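PDB 5Y7Q: fanconi-associated nuclease 1 homolog from Pseudomonas aeruginosa, which belongs to the FAN1 family of nucleases and carries a VRR-NUC domain toward its C-terminal end. Local coordinates for residues A[459-472]-A[496-509]. Numbering follows the deposited sequence.
Sequences LGRLEDGSYRDAIR and LEQALDCLPAAHLR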
ATOM      1  N   LEU A 459     -16.118 -21.824  -5.283  1.00 91.85           N
ATOM      2  CA  LEU A 459     -16.752 -22.071  -3.991  1.00 91.16           C
ATOM      3  C   LEU A 459     -17.591 -23.340  -4.007  1.00 91.68           C
ATOM      4  O   LEU A 459     -17.712 -24.022  -2.978  1.00 86.46           O
ATOM      5  CB  LEU A 459     -17.623 -20.883  -3.614  1.00 86.50           C
ATOM      6  CG  LEU A 459     -16.890 -19.568  -3.461  1.00 80.27           C
ATOM      7  CD1 LEU A 459     -17.908 -18.523  -3.099  1.00 77.41           C
ATOM      8  CD2 LEU A 459     -15.813 -19.705  -2.389  1.00 77.14           C
ATOM      9  N   GLY A 460     -18.180 -23.664  -5.164  1.00102.12           N
ATOM     10  CA  GLY A 460     -18.950 -24.883  -5.291  1.00 87.13           C
ATOM     11  C   GLY A 460     -18.184 -26.116  -4.866  1.00 93.72           C
ATOM     12  O   GLY A 460     -18.757 -27.009  -4.242  1.00 97.46           O
ATOM     13  N   ARG A 461     -16.874 -26.166  -5.144  1.00 89.22           N
ATOM     14  CA  ARG A 461     -16.111 -27.361  -4.784  1.00 99.32           C
ATOM     15  C   ARG A 461     -16.171 -27.660  -3.290  1.00104.63           C
ATOM     16  O   ARG A 461     -15.752 -28.749  -2.880  1.00108.71           O
ATOM     17  CB  ARG A 461     -14.644 -27.243  -5.206  1.00 99.14           C
ATOM     18  CG  ARG A 461     -14.418 -26.677  -6.598  1.00107.80           C
ATOM     19  CD  ARG A 461     -12.983 -26.876  -7.088  1.00104.20           C
ATOM     20  NE  ARG A 461     -12.860 -28.098  -7.879  1.00116.14           N
ATOM     21  CZ  ARG A 461     -11.856 -28.362  -8.710  1.00113.13           C
ATOM     22  NH1 ARG A 461     -10.869 -27.480  -8.869  1.00103.58           N
ATOM     23  NH2 ARG A 461     -11.844 -29.508  -9.389  1.00110.74           N
ATOM     24  N   LEU A 462     -16.680 -26.727  -2.476  1.00 79.37           N
ATOM     25  CA  LEU A 462     -16.888 -26.996  -1.063  1.00 78.69           C
ATOM     26  C   LEU A 462     -18.076 -27.931  -0.806  1.00110.55           C
ATOM     27  O   LEU A 462     -18.107 -28.597   0.237  1.00100.86           O
ATOM     28  CB  LEU A 462     -17.087 -25.676  -0.316  1.00 75.01           C
ATOM     29  CG  LEU A 462     -15.972 -24.636  -0.181  1.00 69.00           C
ATOM     30  CD1 LEU A 462     -16.545 -23.332   0.348  1.00 67.55           C
ATOM     31  CD2 LEU A 462     -14.865 -25.115   0.738  1.00 65.83           C
ATOM     32  N   GLU A 463     -19.052 -27.994  -1.725  1.00112.48           N
ATOM     33  CA  GLU A 463     -20.251 -28.813  -1.532  1.00109.62           C
ATOM     34  C   GLU A 463     -19.992 -30.288  -1.845  1.00115.01           C
ATOM     35  O   GLU A 463     -20.477 -31.173  -1.127  1.00123.81           O
ATOM     36  CB  GLU A 463     -21.401 -28.261  -2.384  1.00112.84           C
ATOM     37  CG  GLU A 463     -21.485 -26.718  -2.401  1.00121.29           C
ATOM     38  CD  GLU A 463     -21.717 -26.079  -1.015  1.00115.95           C
ATOM     39  OE1 GLU A 463     -22.871 -26.117  -0.547  1.00128.26           O
ATOM     40  OE2 GLU A 463     -20.768 -25.522  -0.403  1.00 91.98           O
ATOM     41  N   ASP A 464     -19.238 -30.579  -2.906  1.00112.27           N
ATOM     42  CA  ASP A 464     -18.677 -31.910  -3.103  1.00104.02           C
ATOM     43  C   ASP A 464     -17.397 -32.034  -2.279  1.00120.60           C
ATOM     44  O   ASP A 464     -17.077 -31.185  -1.441  1.00115.17           O
ATOM     45  CB  ASP A 464     -18.425 -32.167  -4.579  1.00106.99           C
ATOM     46  CG  ASP A 464     -18.465 -30.906  -5.391  1.00119.99           C
ATOM     47  OD1 ASP A 464     -19.320 -30.044  -5.090  1.00120.13           O
ATOM     48  OD2 ASP A 464     -17.647 -30.773  -6.325  1.00119.91           O
ATOM     49  N   GLY A 465     -16.642 -33.114  -2.489  1.00113.28           N
ATOM     50  CA  GLY A 465     -15.412 -33.267  -1.731  1.00115.28           C
ATOM     51  C   GLY A 465     -14.221 -32.552  -2.325  1.00109.96           C
ATOM     52  O   GLY A 465     -13.248 -32.282  -1.607  1.00104.29           O
ATOM     53  N   SER A 466     -14.313 -32.187  -3.606  1.00103.84           N
ATOM     54  CA  SER A 466     -13.160 -31.868  -4.433  1.00107.84           C
ATOM     55  C   SER A 466     -12.345 -30.673  -3.939  1.00101.66           C
ATOM     56  O   SER A 466     -11.248 -30.443  -4.464  1.00102.93           O
ATOM     57  CB  SER A 466     -13.647 -31.612  -5.853  1.00106.60           C
ATOM     58  OG  SER A 466     -14.833 -30.845  -5.798  1.00110.01           O
ATOM     59  N   TYR A 467     -12.831 -29.912  -2.956  1.00 86.61           N
ATOM     60  CA  TYR A 467     -12.138 -28.683  -2.597  1.00 73.12           C
ATOM     61  C   TYR A 467     -10.772 -28.958  -1.972  1.00 82.24           C
ATOM     62  O   TYR A 467      -9.814 -28.216  -2.223  1.00 80.63           O
ATOM     63  CB  TYR A 467     -13.007 -27.824  -1.680  1.00 71.11           C
ATOM     64  CG  TYR A 467     -13.083 -28.263  -0.233  1.00 84.85           C
ATOM     65  CD1 TYR A 467     -14.014 -29.226   0.190  1.00 85.13           C
ATOM     66  CD2 TYR A 467     -12.258 -27.682   0.726  1.00 73.37           C
ATOM     67  CE1 TYR A 467     -14.088 -29.603   1.510  1.00 74.88           C
ATOM     68  CE2 TYR A 467     -12.323 -28.057   2.043  1.00 76.14           C
ATOM     69  CZ  TYR A 467     -13.237 -29.021   2.432  1.00 85.28           C
ATOM     70  OH  TYR A 467     -13.288 -29.387   3.757  1.00 97.65           O
ATOM     71  N   ARG A 468     -10.653 -30.019  -1.170  1.00 81.46           N
ATOM     72  CA  ARG A 468      -9.354 -30.374  -0.602  1.00 89.69           C
ATOM     73  C   ARG A 468      -8.313 -30.590  -1.696  1.00 97.52           C
ATOM     74  O   ARG A 468      -7.273 -29.917  -1.725  1.00 90.49           O
ATOM     75  CB  ARG A 468      -9.476 -31.632   0.255  1.00 98.69           C
ATOM     76  CG  ARG A 468     -10.378 -31.469   1.434  1.00 98.89           C
ATOM     77  CD  ARG A 468     -10.251 -32.611   2.415  1.00101.58           C
ATOM     78  NE  ARG A 468     -11.048 -32.285   3.582  1.00103.28           N
ATOM     79  CZ  ARG A 468     -12.365 -32.444   3.641  1.00111.11           C
ATOM     80  NH1 ARG A 468     -13.022 -32.959   2.599  1.00112.47           N
ATOM     81  NH2 ARG A 468     -13.024 -32.100   4.743  1.00113.22           N
ATOM     82  N   ASP A 469      -8.575 -31.538  -2.604  1.00105.78           N
ATOM     83  CA  ASP A 469      -7.616 -31.808  -3.674  1.00106.85           C
ATOM     84  C   ASP A 469      -7.315 -30.544  -4.467  1.00 90.51           C
ATOM     85  O   ASP A 469      -6.161 -30.286  -4.821  1.00 85.12           O
ATOM     86  CB  ASP A 469      -8.138 -32.914  -4.598  1.00112.79           C
ATOM     87  CG  ASP A 469      -8.148 -34.272  -3.924  1.00122.20           C
ATOM     88  OD1 ASP A 469      -7.405 -34.420  -2.924  1.00117.81           O
ATOM     89  OD2 ASP A 469      -8.890 -35.182  -4.386  1.00126.07           O
ATOM     90  N   ALA A 470      -8.345 -29.741  -4.733  1.00 85.39           N
ATOM     91  CA  ALA A 470      -8.181 -28.540  -5.534  1.00 70.74           C
ATOM     92  C   ALA A 470      -7.219 -27.569  -4.861  1.00 81.50           C
ATOM     93  O   ALA A 470      -6.352 -26.974  -5.511  1.00 77.01           O
ATOM     94  CB  ALA A 470      -9.547 -27.898  -5.754  1.00 71.12           C
ATOM     95  N   ILE A 471      -7.339 -27.430  -3.546  1.00 73.72           N
ATOM     96  CA  ILE A 471      -6.467 -26.532  -2.813  1.00 68.34           C
ATOM     97  C   ILE A 471      -5.048 -27.085  -2.733  1.00 70.29           C
ATOM     98  O   ILE A 471      -4.084 -26.330  -2.847  1.00 76.06           O
ATOM     99  CB  ILE A 471      -7.078 -26.255  -1.429  1.00 56.41           C
ATOM    100  CG1 ILE A 471      -8.085 -25.105  -1.551  1.00 56.29           C
ATOM    101  CG2 ILE A 471      -6.019 -25.996  -0.384  1.00 53.53           C
ATOM    102  CD1 ILE A 471      -9.093 -25.061  -0.428  1.00 55.98           C
ATOM    103  N   ARG A 472      -4.880 -28.393  -2.538  1.00 72.94           N
ATOM    104  CA  ARG A 472      -3.521 -28.941  -2.509  1.00 77.88           C
ATOM    105  C   ARG A 472      -2.826 -28.762  -3.854  1.00 83.05           C
ATOM    106  O   ARG A 472      -1.626 -28.454  -3.908  1.00 87.59           O
ATOM    107  CB  ARG A 472      -3.523 -30.425  -2.123  1.00 80.39           C
ATOM    108  CG  ARG A 472      -3.744 -30.735  -0.652  1.00 77.37           C
ATOM    109  CD  ARG A 472      -3.794 -32.240  -0.401  1.00 86.74           C
ATOM    110  NE  ARG A 472      -4.761 -32.580   0.640  1.00 96.98           N
ATOM    111  CZ  ARG A 472      -5.893 -33.246   0.423  1.00111.97           C
ATOM    112  NH1 ARG A 472      -6.201 -33.665  -0.802  1.00117.49           N
ATOM    113  NH2 ARG A 472      -6.718 -33.508   1.432  1.00115.33           N
ATOM    114  N   LEU A 496      -1.509 -26.693   6.529  1.00 58.45           N
ATOM    115  CA  LEU A 496      -2.488 -26.867   5.460  1.00 60.20           C
ATOM    116  C   LEU A 496      -3.300 -28.138   5.664  1.00 65.22           C
ATOM    117  O   LEU A 496      -4.527 -28.128   5.533  1.00 67.34           O
ATOM    118  CB  LEU A 496      -1.794 -26.920   4.106  1.00 60.67           C
ATOM    119  CG  LEU A 496      -2.790 -26.966   2.950  1.00 68.68           C
ATOM    120  CD1 LEU A 496      -3.683 -25.733   3.012  1.00 59.55           C
ATOM    121  CD2 LEU A 496      -2.059 -27.052   1.614  1.00 77.13           C
ATOM    122  N   GLU A 497      -2.626 -29.249   5.955  1.00 60.43           N
ATOM    123  CA  GLU A 497      -3.323 -30.525   6.025  1.00 69.75           C
ATOM    124  C   GLU A 497      -4.256 -30.552   7.233  1.00 77.05           C
ATOM    125  O   GLU A 497      -5.445 -30.898   7.114  1.00 77.75           O
ATOM    126  CB  GLU A 497      -2.306 -31.671   6.056  1.00 80.05           C
ATOM    127  CG  GLU A 497      -2.466 -32.733   4.936  1.00105.04           C
ATOM    128  CD  GLU A 497      -2.574 -32.146   3.513  1.00114.99           C
ATOM    129  OE1 GLU A 497      -3.693 -32.152   2.946  1.00118.63           O
ATOM    130  OE2 GLU A 497      -1.545 -31.690   2.957  1.00114.52           O
ATOM    131  N   GLN A 498      -3.752 -30.121   8.396  1.00 76.04           N
ATOM    132  CA  GLN A 498      -4.618 -30.006   9.567  1.00 66.07           C
ATOM    133  C   GLN A 498      -5.792 -29.069   9.301  1.00 64.81           C
ATOM    134  O   GLN A 498      -6.937 -29.398   9.626  1.00 66.46           O
ATOM    135  CB  GLN A 498      -3.809 -29.550  10.779  1.00 56.19           C
ATOM    136  CG  GLN A 498      -2.683 -30.514  11.095  1.00 64.88           C
ATOM    137  CD  GLN A 498      -1.864 -30.105  12.296  1.00 71.63           C
ATOM    138  OE1 GLN A 498      -1.812 -28.933  12.652  1.00 66.33           O
ATOM    139  NE2 GLN A 498      -1.224 -31.081  12.935  1.00 84.31           N
ATOM    140  N   ALA A 499      -5.545 -27.918   8.668  1.00 64.29           N
ATOM    141  CA  ALA A 499      -6.661 -27.034   8.349  1.00 57.74           C
ATOM    142  C   ALA A 499      -7.671 -27.725   7.435  1.00 62.21           C
ATOM    143  O   ALA A 499      -8.883 -27.642   7.663  1.00 66.71           O
ATOM    144  CB  ALA A 499      -6.142 -25.751   7.720  1.00 57.94           C
ATOM    145  N   LEU A 500      -7.188 -28.470   6.441  1.00 61.74           N
ATOM    146  CA  LEU A 500      -8.080 -29.083   5.468  1.00 65.71           C
ATOM    147  C   LEU A 500      -8.979 -30.105   6.129  1.00 77.07           C
ATOM    148  O   LEU A 500     -10.191 -30.147   5.878  1.00 83.20           O
ATOM    149  CB  LEU A 500      -7.275 -29.737   4.355  1.00 61.60           C
ATOM    150  CG  LEU A 500      -6.718 -28.805   3.278  1.00 71.38           C
ATOM    151  CD1 LEU A 500      -6.344 -29.636   2.059  1.00 87.67           C
ATOM    152  CD2 LEU A 500      -7.721 -27.733   2.888  1.00 56.38           C
ATOM    153  N   ASP A 501      -8.395 -30.960   6.954  1.00 79.23           N
ATOM    154  CA  ASP A 501      -9.167 -32.063   7.487  1.00 90.50           C
ATOM    155  C   ASP A 501      -9.952 -31.699   8.746  1.00 83.49           C
ATOM    156  O   ASP A 501     -10.947 -32.369   9.044  1.00 79.61           O
ATOM    157  CB  ASP A 501      -8.233 -33.264   7.684  1.00107.68           C
ATOM    158  CG  ASP A 501      -7.729 -33.839   6.327  1.00122.87           C
ATOM    159  OD1 ASP A 501      -8.455 -34.665   5.707  1.00125.07           O
ATOM    160  OD2 ASP A 501      -6.620 -33.452   5.869  1.00117.46           O
ATOM    161  N   CYS A 502      -9.561 -30.645   9.472  1.00 83.14           N
ATOM    162  CA  CYS A 502     -10.291 -30.235  10.670  1.00 79.38           C
ATOM    163  C   CYS A 502     -11.314 -29.123  10.458  1.00 78.76           C
ATOM    164  O   CYS A 502     -12.146 -28.913  11.343  1.00 89.18           O
ATOM    165  CB  CYS A 502      -9.321 -29.774  11.762  1.00 84.60           C
ATOM    166  SG  CYS A 502      -8.283 -31.059  12.464  1.00 99.82           S
ATOM    167  N   LEU A 503     -11.308 -28.416   9.331  1.00 70.07           N
ATOM    168  CA  LEU A 503     -12.218 -27.285   9.182  1.00 62.10           C
ATOM    169  C   LEU A 503     -13.435 -27.697   8.378  1.00 68.96           C
ATOM    170  O   LEU A 503     -13.285 -28.177   7.241  1.00 77.49           O
ATOM    171  CB  LEU A 503     -11.527 -26.105   8.507  1.00 59.59           C
ATOM    172  CG  LEU A 503     -10.496 -25.325   9.338  1.00 60.21           C
ATOM    173  CD1 LEU A 503      -9.810 -24.253   8.512  1.00 52.40           C
ATOM    174  CD2 LEU A 503     -11.148 -24.719  10.561  1.00 61.92           C
ATOM    175  N   PRO A 504     -14.642 -27.502   8.907  1.00 74.90           N
ATOM    176  CA  PRO A 504     -15.852 -27.823   8.147  1.00 76.65           C
ATOM    177  C   PRO A 504     -15.938 -26.992   6.881  1.00 75.29           C
ATOM    178  O   PRO A 504     -15.551 -25.824   6.853  1.00 77.79           O
ATOM    179  CB  PRO A 504     -16.989 -27.470   9.115  1.00 71.42           C
ATOM    180  CG  PRO A 504     -16.359 -27.445  10.468  1.00 69.12           C
ATOM    181  CD  PRO A 504     -14.951 -26.981  10.247  1.00 81.56           C
ATOM    182  N   ALA A 505     -16.454 -27.620   5.820  1.00 78.85           N
ATOM    183  CA  ALA A 505     -16.669 -26.918   4.561  1.00 73.14           C
ATOM    184  C   ALA A 505     -17.686 -25.797   4.701  1.00 79.05           C
ATOM    185  O   ALA A 505     -17.523 -24.748   4.072  1.00 86.55           O
ATOM    186  CB  ALA A 505     -17.120 -27.893   3.480  1.00 76.50           C
ATOM    187  N   ALA A 506     -18.717 -25.978   5.530  1.00 81.16           N
ATOM    188  CA  ALA A 506     -19.739 -24.944   5.665  1.00 84.80           C
ATOM    189  C   ALA A 506     -19.193 -23.707   6.361  1.00 90.93           C
ATOM    190  O   ALA A 506     -19.554 -22.579   6.002  1.00100.23           O
ATOM    191  CB  ALA A 506     -20.949 -25.485   6.412  1.00 90.29           C
ATOM    192  N   HIS A 507     -18.318 -23.890   7.350  1.00 86.99           N
ATOM    193  CA  HIS A 507     -17.605 -22.745   7.909  1.00 79.61           C
ATOM    194  C   HIS A 507     -16.752 -22.059   6.852  1.00 82.00           C
ATOM    195  O   HIS A 507     -16.702 -20.824   6.791  1.00 83.64           O
ATOM    196  CB  HIS A 507     -16.732 -23.174   9.085  1.00 68.39           C
ATOM    197  CG  HIS A 507     -17.509 -23.645  10.268  1.00 76.35           C
ATOM    198  ND1 HIS A 507     -16.907 -24.155  11.399  1.00 75.90           N
ATOM    199  CD2 HIS A 507     -18.844 -23.702  10.490  1.00 77.17           C
ATOM    200  CE1 HIS A 507     -17.841 -24.500  12.268  1.00 80.07           C
ATOM    201  NE2 HIS A 507     -19.023 -24.232  11.741  1.00 79.41           N
ATOM    202  N   LEU A 508     -16.060 -22.845   6.020  1.00 74.80           N
ATOM    203  CA  LEU A 508     -15.260 -22.250   4.959  1.00 69.82           C
ATOM    204  C   LEU A 508     -16.123 -21.400   4.054  1.00 72.51           C
ATOM    205  O   LEU A 508     -15.774 -20.259   3.747  1.00 73.74           O
ATOM    206  CB  LEU A 508     -14.561 -23.324   4.140  1.00 68.38           C
ATOM    207  CG  LEU A 508     -13.305 -23.887   4.780  1.00 60.08           C
ATOM    208  CD1 LEU A 508     -12.502 -24.553   3.708  1.00 59.70           C
ATOM    209  CD2 LEU A 508     -12.533 -22.798   5.435  1.00 52.16           C
ATOM    210  N   ARG A 509     -17.262 -21.930   3.634  1.00 72.93           N
ATOM    211  CA  ARG A 509     -18.164 -21.136   2.814  1.00 79.61           C
ATOM    212  C   ARG A 509     -18.595 -19.871   3.544  1.00 78.09           C
ATOM    213  O   ARG A 509     -18.584 -18.785   2.960  1.00 77.25           O
ATOM    214  CB  ARG A 509     -19.379 -21.967   2.402  1.00 83.78           C
ATOM    215  CG  ARG A 509     -20.485 -21.154   1.808  1.00 85.12           C
ATOM    216  CD  ARG A 509     -21.171 -21.946   0.742  1.00104.67           C
ATOM    217  NE  ARG A 509     -20.542 -21.753  -0.563  1.00107.21           N
ATOM    218  CZ  ARG A 509     -21.026 -22.254  -1.695  1.00112.38           C
ATOM    219  NH1 ARG A 509     -20.403 -22.033  -2.838  1.00102.28           N
ATOM    220  NH2 ARG A 509     -22.142 -22.979  -1.679  1.00127.32           N
TER
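Tyr467 reaches toward the turn between helices 493-502 and 505-517, its CE1 lying 4.0 Å from Ala505 CB and its CE2 3.9 Å from Leu508 CD1. With CG set between the backbone N and the carbonyl carbon (chi1 77°), the ring stands between two residues of its own segment: Leu462 CD2 over one face, toward the rim, and Arg468 CG over the other. Leu462 in turn crosses Leu508 at about a right angle, while its CD1 packs on Arg509 CB. The extended chain of Arg468 sets its guanidinium over Tyr467 CZ and sends NE to Leu500 O (3.3 Å), a bond approaching from above the carbonyl plane rather than along a lone pair. One turn on, Arg472 NE meets the syn side of Glu497 OE1 at 2.6 Å, the two flat groups inclined by 36°; Asp469 OD1 forms a salt bridge with NH1 from the opposite side of the same guanidinium, so carboxylates from both segments probably limit its rotation. At the far end Glu463 OE2 lies over the guanidinium face of Arg509, 3.2 Å from NH2, a purely electrostatic pairing, whereas Arg509 NH1 is bridged to Glu456. Helices 467-472 and 496-502 run nearly antiparallel (162°), and Ile471 CG2 touches both Leu496 and Leu500 between them. Helix 409-418 packs against Leu462, Leu496 and Leu503, and Arg537, just before strand 538-545, bonds to Asp501 O.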